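Local coordinates for Oxidored_FMN domain-containing protein ([Pseudomonas] geniculata N1, PDB 6L6J) that probably oxidises the amine of 6-hydroxypseudooxynicotine, with FMN and a [4Fe-4S] cluster bound in one chain together with ADP, at residues Arg486-Gly491 and Asp495-Gly500; Ile587-Ile590 and Val595-Ser598. All coordinates share one frame; numbering follows the deposited sequence.

Overall arrangement
Both contacts lie far out on the chain, away from the FMN, cluster and ADP sites, with their centres about 12 Å apart, and both are partly buried. Contact 1 folds an irregular loop back on itself through one backbone hydrogen bond and the valine and isoleucine side chains. Contact 2 is an antiparallel hairpin with a beta bulge, joined by three backbone bonds, one of them weak, with one face of buried aliphatic side chains and another, more solvent-accessible, with a serine and a lysine. They meet directly: Pro499 O lies 2.7 Å from Ile590 N, a probable hydrogen bond between the loop and strand 585-590, and Ile498 CG2 packs on Ile587 CG2. Strand 612-621 takes side chains from both contacts.

Contact 1: Arg486-Gly491 and Asp495-Gly500; sequences RGEGVG and DEPIPG
Val490 holds CG1 opposite its own N (chi1 165°), which turns CG2 onto the backbone between Glu496 and Pro497, 3.4 Å from Glu496 C, while CG1 faces the carbonyl of Asp495. In Ile498, CG1 sits trans to the carbonyl carbon (chi1 -53°) and the extended chain carries CD1 to 3.9 Å from Gly489 CA. Gly489, with no side chain, lies beside this methyl. Ile498 N donates to Glu488 O at 3.0 Å, nearly straight at 165°, and Pro497 CA adds a C-H···O contact to the same oxygen. Within 486-491, Arg486 forms a salt bridge with Glu488, gripping it side-on: NE and NH2 both donate to OE1, NE at 3.1 Å, with OE1 in the guanidinium plane. CG1 of Val490 lies over one guanidinium face, offset toward its rim. An alanine at Val490 is likely to leave both this face and the Glu496-Pro497 backbone without their methyl cover. Val490 O is hydrogen-bonded to Thr617 OG1 of strand 612-621. The whole is an irregular loop doubled back on itself, the link between strands 483-485 and 506-507, which pair antiparallel and parallel, respectively, with strand 612-621 in a mixed sheet.

Contact 2: Ile587-Ile590 and Val595-Ser598; sequences IASI and VKVS
Ala588 and Ser589 both face Lys596 across an antiparallel hairpin, forming a classic beta bulge where strand 585-590 meets strand 594-599. The extra residue makes Lys596 O a shared acceptor. Ala588 N reaches it at 3.0 Å, whereas Ser589 N makes only a weak bond at 3.4 Å. The backbone of Ala588 takes a helix-like psi of -44°, which turns the two successive N-H groups toward one carbonyl. In return Lys596 N donates to Ser589 O at 3.0 Å, an oxygen that also receives a C-H···O contact from Val595 CA. Ile590 N is turned out of the hairpin to the loop at Pro499, and Ile587 N has a weak bond to the hydroxyl of Tyr526. The opposite edge of strand 594-599 is paired with strand 605-609 through backbone bonds of Val595 with Met608 and Val597 with Asn606, placing this strand in the middle of a three-stranded antiparallel sheet. On one face, the non-hydrogen-bonded pairs Ile587-Val597 and Ile590-Val595 hold buried aliphatic chains. Ile590 and Val595 lie side by side, CG1 to CG1 at 4.1 Å, and both touch Val613 of strand 612-621. The other face carries the Ser589-Lys596 pair. With chi1 at 85°, Ser589 OG stands between its own N and carbonyl carbon and rests against the lysine's aliphatic base, 3.6 Å from Lys596 CB.

Contact 1: Arg486-Gly491 and Asp495-Gly500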
ATOM      1  N   ARG A 486     -21.342  -1.140  16.514  1.00 37.83           N
ATOM      2  CA  ARG A 486     -22.219  -0.772  17.646  1.00 39.30           C
ATOM      3  C   ARG A 486     -22.977   0.512  17.276  1.00 40.75           C
ATOM      4  O   ARG A 486     -22.544   1.205  16.309  1.00 39.09           O
ATOM      5  CB  ARG A 486     -21.335  -0.557  18.874  1.00 42.54           C
ATOM      6  CG  ARG A 486     -20.411   0.649  18.738  1.00 43.61           C
ATOM      7  CD  ARG A 486     -19.271   0.598  19.731  1.00 45.77           C
ATOM      8  NE  ARG A 486     -19.725   0.655  21.115  1.00 44.54           N
ATOM      9  CZ  ARG A 486     -18.920   0.638  22.162  1.00 38.83           C
ATOM     10  NH1 ARG A 486     -17.615   0.588  21.976  1.00 37.25           N
ATOM     11  NH2 ARG A 486     -19.422   0.707  23.379  1.00 40.74           N
ATOM     12  N   GLY A 487     -24.018   0.853  18.041  1.00 38.93           N
ATOM     13  CA  GLY A 487     -24.995   1.872  17.620  1.00 43.51           C
ATOM     14  C   GLY A 487     -25.371   2.884  18.689  1.00 44.03           C
ATOM     15  O   GLY A 487     -26.427   3.533  18.514  1.00 45.10           O
ATOM     16  N   GLU A 488     -24.552   3.065  19.730  1.00 45.46           N
ATOM     17  CA  GLU A 488     -24.805   4.100  20.772  1.00 42.89           C
ATOM     18  C   GLU A 488     -23.817   5.268  20.574  1.00 40.68           C
ATOM     19  O   GLU A 488     -23.783   6.182  21.424  1.00 39.53           O
ATOM     20  CB  GLU A 488     -24.873   3.421  22.148  1.00 45.86           C
ATOM     21  CG  GLU A 488     -23.551   2.995  22.755  1.00 54.63           C
ATOM     22  CD  GLU A 488     -22.720   1.975  21.978  1.00 61.67           C
ATOM     23  OE1 GLU A 488     -22.495   0.845  22.504  1.00 57.54           O
ATOM     24  OE2 GLU A 488     -22.256   2.324  20.859  1.00 63.18           O
ATOM     25  N   GLY A 489     -23.058   5.268  19.470  1.00 40.04           N
ATOM     26  CA  GLY A 489     -22.134   6.359  19.089  1.00 39.69           C
ATOM     27  C   GLY A 489     -20.861   6.398  19.935  1.00 37.90           C
ATOM     28  O   GLY A 489     -20.063   7.340  19.767  1.00 34.52           O
ATOM     29  N   VAL A 490     -20.692   5.418  20.824  1.00 35.39           N
ATOM     30  CA  VAL A 490     -19.517   5.269  21.723  1.00 36.09           C
ATOM     31  C   VAL A 490     -18.390   4.630  20.891  1.00 37.01           C
ATOM     32  O   VAL A 490     -18.706   3.882  19.928  1.00 34.18           O
ATOM     33  CB  VAL A 490     -19.935   4.456  22.971  1.00 35.93           C
ATOM     34  CG1 VAL A 490     -18.768   3.920  23.801  1.00 33.99           C
ATOM     35  CG2 VAL A 490     -20.864   5.276  23.853  1.00 37.97           C
ATOM     36  N   GLY A 491     -17.123   4.904  21.226  1.00 36.21           N
ATOM     37  CA  GLY A 491     -15.998   4.122  20.690  1.00 35.26           C
ATOM     38  C   GLY A 491     -14.722   4.915  20.548  1.00 36.10           C
ATOM     39  O   GLY A 491     -13.649   4.258  20.520  1.00 39.15           O
ATOM     40  N   ASP A 495     -17.630   8.271  25.499  1.00 42.07           N
ATOM     41  CA  ASP A 495     -17.637   7.147  26.471  1.00 44.03           C
ATOM     42  C   ASP A 495     -19.098   6.812  26.798  1.00 42.21           C
ATOM     43  O   ASP A 495     -19.363   5.685  27.232  1.00 43.16           O
ATOM     44  CB  ASP A 495     -16.799   7.503  27.709  1.00 46.12           C
ATOM     45  CG  ASP A 495     -17.300   8.698  28.516  1.00 46.81           C
ATOM     46  OD1 ASP A 495     -17.916   9.603  27.937  1.00 48.61           O
ATOM     47  OD2 ASP A 495     -17.078   8.713  29.720  1.00 50.78           O
ATOM     48  N   GLU A 496     -19.998   7.769  26.570  1.00 42.85           N
ATOM     49  CA  GLU A 496     -21.425   7.716  26.982  1.00 46.56           C
ATOM     50  C   GLU A 496     -22.316   7.705  25.742  1.00 46.58           C
ATOM     51  O   GLU A 496     -22.075   8.452  24.784  1.00 42.02           O
ATOM     52  CB  GLU A 496     -21.755   8.914  27.878  1.00 51.75           C
ATOM     53  CG  GLU A 496     -21.270   8.771  29.316  1.00 57.33           C
ATOM     54  CD  GLU A 496     -21.967   7.675  30.114  1.00 62.99           C
ATOM     55  OE1 GLU A 496     -23.217   7.546  30.020  1.00 66.50           O
ATOM     56  OE2 GLU A 496     -21.262   6.934  30.816  1.00 70.73           O
ATOM     57  N   PRO A 497     -23.386   6.871  25.742  1.00 44.44           N
ATOM     58  CA  PRO A 497     -24.388   6.889  24.680  1.00 42.59           C
ATOM     59  C   PRO A 497     -24.778   8.306  24.241  1.00 38.28           C
ATOM     60  O   PRO A 497     -24.996   9.144  25.082  1.00 33.54           O
ATOM     61  CB  PRO A 497     -25.594   6.201  25.343  1.00 43.49           C
ATOM     62  CG  PRO A 497     -24.973   5.204  26.304  1.00 43.79           C
ATOM     63  CD  PRO A 497     -23.698   5.871  26.780  1.00 45.29           C
ATOM     64  N   ILE A 498     -24.869   8.538  22.930  1.00 39.37           N
ATOM     65  CA  ILE A 498     -25.403   9.823  22.392  1.00 39.06           C
ATOM     66  C   ILE A 498     -26.908   9.841  22.646  1.00 40.27           C
ATOM     67  O   ILE A 498     -27.617   8.890  22.312  1.00 39.70           O
ATOM     68  CB  ILE A 498     -25.091  10.035  20.900  1.00 38.10           C
ATOM     69  CG1 ILE A 498     -23.603   9.892  20.588  1.00 37.33           C
ATOM     70  CG2 ILE A 498     -25.629  11.390  20.451  1.00 40.19           C
ATOM     71  CD1 ILE A 498     -23.275  10.076  19.117  1.00 37.12           C
ATOM     72  N   PRO A 499     -27.430  10.919  23.266  1.00 42.57           N
ATOM     73  CA  PRO A 499     -28.877  11.097  23.406  1.00 42.83           C
ATOM     74  C   PRO A 499     -29.627  10.929  22.072  1.00 45.97           C
ATOM     75  O   PRO A 499     -29.294  11.592  21.083  1.00 45.02           O
ATOM     76  CB  PRO A 499     -29.008  12.524  23.967  1.00 42.61           C
ATOM     77  CG  PRO A 499     -27.689  12.765  24.716  1.00 40.81           C
ATOM     78  CD  PRO A 499     -26.651  11.988  23.928  1.00 43.64           C
ATOM     79  N   GLY A 500     -30.613  10.030  22.071  1.00 44.02           N
ATOM     80  CA  GLY A 500     -31.507   9.800  20.926  1.00 43.44           C
ATOM     81  C   GLY A 500     -30.971   8.723  20.011  1.00 43.75           C
ATOM     82  O   GLY A 500     -31.617   8.445  18.967  1.00 41.85           O
TER

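Contact 2: Ile587-Ile590 and Val595-Ser598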
ATOM      1  N   ILE A 587     -21.536  15.369  17.446  1.00 33.72           N
ATOM      2  CA  ILE A 587     -22.993  15.272  17.713  1.00 30.90           C
ATOM      3  C   ILE A 587     -23.232  15.365  19.224  1.00 31.38           C
ATOM      4  O   ILE A 587     -22.718  14.496  19.964  1.00 31.97           O
ATOM      5  CB  ILE A 587     -23.535  13.970  17.108  1.00 30.39           C
ATOM      6  CG1 ILE A 587     -23.510  14.049  15.581  1.00 30.63           C
ATOM      7  CG2 ILE A 587     -24.926  13.669  17.638  1.00 31.83           C
ATOM      8  CD1 ILE A 587     -24.070  12.829  14.892  1.00 30.47           C
ATOM      9  N   ALA A 588     -24.004  16.369  19.650  1.00 31.03           N
ATOM     10  CA  ALA A 588     -24.456  16.562  21.051  1.00 32.81           C
ATOM     11  C   ALA A 588     -25.595  15.583  21.339  1.00 34.82           C
ATOM     12  O   ALA A 588     -25.589  14.940  22.421  1.00 38.57           O
ATOM     13  CB  ALA A 588     -24.896  17.985  21.291  1.00 30.15           C
ATOM     14  N   SER A 589     -26.527  15.463  20.398  1.00 34.44           N
ATOM     15  CA  SER A 589     -27.841  14.796  20.609  1.00 35.24           C
ATOM     16  C   SER A 589     -28.524  14.549  19.257  1.00 31.37           C
ATOM     17  O   SER A 589     -28.249  15.313  18.307  1.00 27.56           O
ATOM     18  CB  SER A 589     -28.717  15.625  21.550  1.00 33.73           C
ATOM     19  OG  SER A 589     -29.427  16.641  20.838  1.00 35.12           O
ATOM     20  N   ILE A 590     -29.398  13.539  19.205  1.00 31.87           N
ATOM     21  CA  ILE A 590     -30.169  13.153  17.989  1.00 32.71           C
ATOM     22  C   ILE A 590     -31.659  13.272  18.302  1.00 33.80           C
ATOM     23  O   ILE A 590     -32.113  12.494  19.142  1.00 39.37           O
ATOM     24  CB  ILE A 590     -29.802  11.734  17.507  1.00 30.75           C
ATOM     25  CG1 ILE A 590     -28.317  11.624  17.143  1.00 32.40           C
ATOM     26  CG2 ILE A 590     -30.686  11.333  16.338  1.00 31.25           C
ATOM     27  CD1 ILE A 590     -27.827  10.201  16.933  1.00 33.88           C
ATOM     28  N   VAL A 595     -30.299  16.544  14.119  1.00 40.21           N
ATOM     29  CA  VAL A 595     -29.255  16.368  15.171  1.00 38.89           C
ATOM     30  C   VAL A 595     -28.782  17.760  15.606  1.00 39.60           C
ATOM     31  O   VAL A 595     -28.678  18.656  14.727  1.00 38.26           O
ATOM     32  CB  VAL A 595     -28.086  15.492  14.693  1.00 38.44           C
ATOM     33  CG1 VAL A 595     -28.580  14.223  14.016  1.00 40.13           C
ATOM     34  CG2 VAL A 595     -27.145  16.250  13.777  1.00 38.73           C
ATOM     35  N   LYS A 596     -28.559  17.932  16.916  1.00 37.90           N
ATOM     36  CA  LYS A 596     -27.785  19.059  17.476  1.00 37.96           C
ATOM     37  C   LYS A 596     -26.305  18.673  17.395  1.00 37.86           C
ATOM     38  O   LYS A 596     -25.967  17.518  17.764  1.00 32.36           O
ATOM     39  CB  LYS A 596     -28.219  19.388  18.904  1.00 44.15           C
ATOM     40  CG  LYS A 596     -29.559  20.118  19.018  1.00 52.11           C
ATOM     41  CD  LYS A 596     -29.846  20.643  20.426  1.00 54.37           C
ATOM     42  CE  LYS A 596     -31.286  21.110  20.610  1.00 57.27           C
ATOM     43  NZ  LYS A 596     -32.246  19.979  20.725  1.00 51.46           N
ATOM     44  N   VAL A 597     -25.478  19.586  16.870  1.00 34.40           N
ATOM     45  CA  VAL A 597     -24.009  19.403  16.745  1.00 33.69           C
ATOM     46  C   VAL A 597     -23.300  20.581  17.422  1.00 33.73           C
ATOM     47  O   VAL A 597     -23.911  21.621  17.631  1.00 36.50           O
ATOM     48  CB  VAL A 597     -23.578  19.239  15.276  1.00 33.61           C
ATOM     49  CG1 VAL A 597     -24.344  18.132  14.576  1.00 33.86           C
ATOM     50  CG2 VAL A 597     -23.681  20.535  14.499  1.00 34.15           C
ATOM     51  N   SER A 598     -22.031  20.390  17.739  1.00 35.49           N
ATOM     52  CA  SER A 598     -21.126  21.374  18.372  1.00 36.31           C
ATOM     53  C   SER A 598     -19.813  21.376  17.584  1.00 34.80           C
ATOM     54  O   SER A 598     -19.324  20.269  17.291  1.00 34.69           O
ATOM     55  CB  SER A 598     -20.912  21.004  19.818  1.00 35.66           C
ATOM     56  OG  SER A 598     -20.018  21.904  20.430  1.00 39.53           O
TER